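Local coordinates for protein Fe(2+) transporter FeoB (Escherichia coli, PDB 3I8S) that carries ferrous iron across the bacterial inner membrane, with a cytosolic GTP-binding domain that probably couples nucleotide binding to channel opening, at residues D87-V92 / L111-I116. Residues are numbered along the deposited sequence; the frame is centred on the assembly and turned at random.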
loop_
_atom_site.group_PDB
_atom_site.type_symbol
_atom_site.label_atom_id
_atom_site.label_comp_id
_atom_site.label_asym_id
_atom_site.label_seq_id
_atom_site.Cartn_x
_atom_site.Cartn_y
_atom_site.Cartn_z
ATOM N N ASP A 87 -2.257 -13.109 0.131
ATOM C CA ASP A 87 -1.892 -13.424 -1.231
ATOM C C ASP A 87 -1.928 -12.186 -2.108
ATOM O O ASP A 87 -1.194 -12.100 -3.059
ATOM C CB ASP A 87 -2.878 -14.460 -1.769
ATOM C CG ASP A 87 -2.814 -15.763 -1.009
ATOM O OD1 ASP A 87 -1.722 -16.329 -1.007
ATOM O OD2 ASP A 87 -3.796 -16.198 -0.392
ATOM N N LEU A 88 -2.796 -11.238 -1.754
ATOM C CA LEU A 88 -2.863 -9.935 -2.377
ATOM C C LEU A 88 -3.578 -8.966 -1.477
ATOM O O LEU A 88 -4.196 -9.370 -0.491
ATOM C CB LEU A 88 -3.586 -9.968 -3.708
ATOM C CG LEU A 88 -5.057 -10.261 -3.726
ATOM C CD1 LEU A 88 -5.699 -9.622 -4.966
ATOM C CD2 LEU A 88 -5.196 -11.757 -3.720
ATOM N N LEU A 89 -3.534 -7.690 -1.885
ATOM C CA LEU A 89 -4.144 -6.588 -1.156
ATOM C C LEU A 89 -5.108 -5.871 -2.086
ATOM O O LEU A 89 -4.858 -5.772 -3.302
ATOM C CB LEU A 89 -3.088 -5.583 -0.739
ATOM C CG LEU A 89 -1.978 -6.066 0.128
ATOM C CD1 LEU A 89 -1.035 -4.857 0.331
ATOM C CD2 LEU A 89 -2.602 -6.587 1.407
ATOM N N ILE A 90 -6.225 -5.408 -1.538
ATOM C CA ILE A 90 -7.108 -4.470 -2.232
ATOM C C ILE A 90 -6.915 -3.184 -1.496
ATOM O O ILE A 90 -7.164 -3.086 -0.272
ATOM C CB ILE A 90 -8.606 -4.883 -2.239
ATOM C CG1 ILE A 90 -8.747 -6.178 -3.052
ATOM C CG2 ILE A 90 -9.485 -3.737 -2.838
ATOM C CD1 ILE A 90 -10.081 -6.799 -2.917
ATOM N N ASN A 91 -6.423 -2.208 -2.237
ATOM C CA ASN A 91 -6.140 -0.892 -1.716
ATOM C C ASN A 91 -7.242 0.053 -2.100
ATOM O O ASN A 91 -7.370 0.386 -3.267
ATOM C CB ASN A 91 -4.782 -0.423 -2.226
ATOM C CG ASN A 91 -4.425 1.013 -1.807
ATOM O OD1 ASN A 91 -4.826 1.546 -0.737
ATOM N ND2 ASN A 91 -3.627 1.628 -2.650
ATOM N N VAL A 92 -8.049 0.426 -1.123
ATOM C CA VAL A 92 -9.206 1.337 -1.340
ATOM C C VAL A 92 -8.723 2.764 -1.359
ATOM O O VAL A 92 -8.153 3.232 -0.375
ATOM C CB VAL A 92 -10.304 1.102 -0.323
ATOM C CG1 VAL A 92 -11.493 1.944 -0.703
ATOM C CG2 VAL A 92 -10.654 -0.400 -0.278
ATOM N N LEU A 111 6.827 -2.400 -1.758
ATOM C CA LEU A 111 7.009 -3.700 -1.082
ATOM C C LEU A 111 6.812 -4.855 -2.050
ATOM O O LEU A 111 7.252 -6.004 -1.808
ATOM C CB LEU A 111 6.022 -3.826 0.098
ATOM C CG LEU A 111 6.496 -3.072 1.326
ATOM C CD1 LEU A 111 5.324 -2.902 2.312
ATOM C CD2 LEU A 111 7.679 -3.832 1.932
ATOM N N GLY A 112 6.148 -4.565 -3.161
ATOM C CA GLY A 112 5.988 -5.548 -4.204
ATOM C C GLY A 112 4.856 -6.525 -3.963
ATOM O O GLY A 112 4.788 -7.561 -4.633
ATOM N N ILE A 113 3.967 -6.232 -3.012
ATOM C CA ILE A 113 2.872 -7.177 -2.728
ATOM C C ILE A 113 1.811 -7.010 -3.837
ATOM O O ILE A 113 1.525 -5.862 -4.192
ATOM C CB ILE A 113 2.107 -6.898 -1.384
ATOM C CG1 ILE A 113 3.020 -6.447 -0.234
ATOM C CG2 ILE A 113 1.243 -8.116 -1.049
ATOM C CD1 ILE A 113 4.028 -7.406 0.164
ATOM N N PRO A 114 1.277 -8.122 -4.418
ATOM C CA PRO A 114 0.255 -7.975 -5.461
ATOM C C PRO A 114 -0.913 -7.134 -4.937
ATOM O O PRO A 114 -1.392 -7.381 -3.845
ATOM C CB PRO A 114 -0.188 -9.397 -5.717
ATOM C CG PRO A 114 1.028 -10.172 -5.441
ATOM C CD PRO A 114 1.603 -9.549 -4.240
ATOM N N CYS A 115 -1.290 -6.108 -5.709
ATOM C CA CYS A 115 -2.325 -5.137 -5.331
ATOM C C CYS A 115 -3.357 -4.994 -6.433
ATOM O O CYS A 115 -3.058 -5.192 -7.630
ATOM C CB CYS A 115 -1.706 -3.748 -5.091
ATOM S SG CYS A 115 -0.749 -3.555 -3.584
ATOM N N ILE A 116 -4.583 -4.708 -6.013
ATOM C CA ILE A 116 -5.607 -4.183 -6.864
ATOM C C ILE A 116 -6.041 -2.874 -6.216
ATOM O O ILE A 116 -6.374 -2.863 -5.022
ATOM C CB ILE A 116 -6.824 -5.126 -6.926
ATOM C CG1 ILE A 116 -6.435 -6.452 -7.626
ATOM C CG2 ILE A 116 -7.969 -4.418 -7.687
ATOM C CD1 ILE A 116 -7.396 -7.550 -7.334
#
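Leu89 and Cys115 pair as parallel neighbours where strands 88-94 and 115-120 begin side by side, joined through helix 98-111 in a beta-alpha-beta crossover of the P-loop GTPase fold. Strand 88-94 also pairs with strand 4-10, which leads into the GTP-binding loop beginning at Gly10. Leu89 grips the partner segment twice: its N donates to Pro114 O at 2.9 Å, and its O receives Ile116 N at 2.9 Å, nearly along the C=O axis. Asn91 N then reaches Ile116 O, the straightest of the three bonds at 165°. Proline has no N-H to donate, and this pairing asks its carbonyl O to accept, so it fits just ahead of the strand; its ring lies against Leu88, CB to CB 4.0 Å.

On one face, Leu88 and Ile116 meet tip to tip; chi1 of 67° turns the leucine branch so that its CD1 lies 3.6 Å from Ile116 CD1. Ile90 shares the face with Ile116, and helix 154-164 covers both through Leu159 and Ile163, a buried setting suited to branched aliphatic residues. The other face carries Leu89, whose CG meets Ile113 CG2 at 4.0 Å.

Farther out, Asn169 serves both ways, ND2 bonding Ile113 O and OD1 accepting from Cys115 N. Gly112 ends helix 98-111 in a Schellman motif, its positive phi jamming any beta carbon against Leu111 O. Beside the Asn91 bond, Ile90 CA makes a CA-H...O contact with Ile116 O at 3.3 Å.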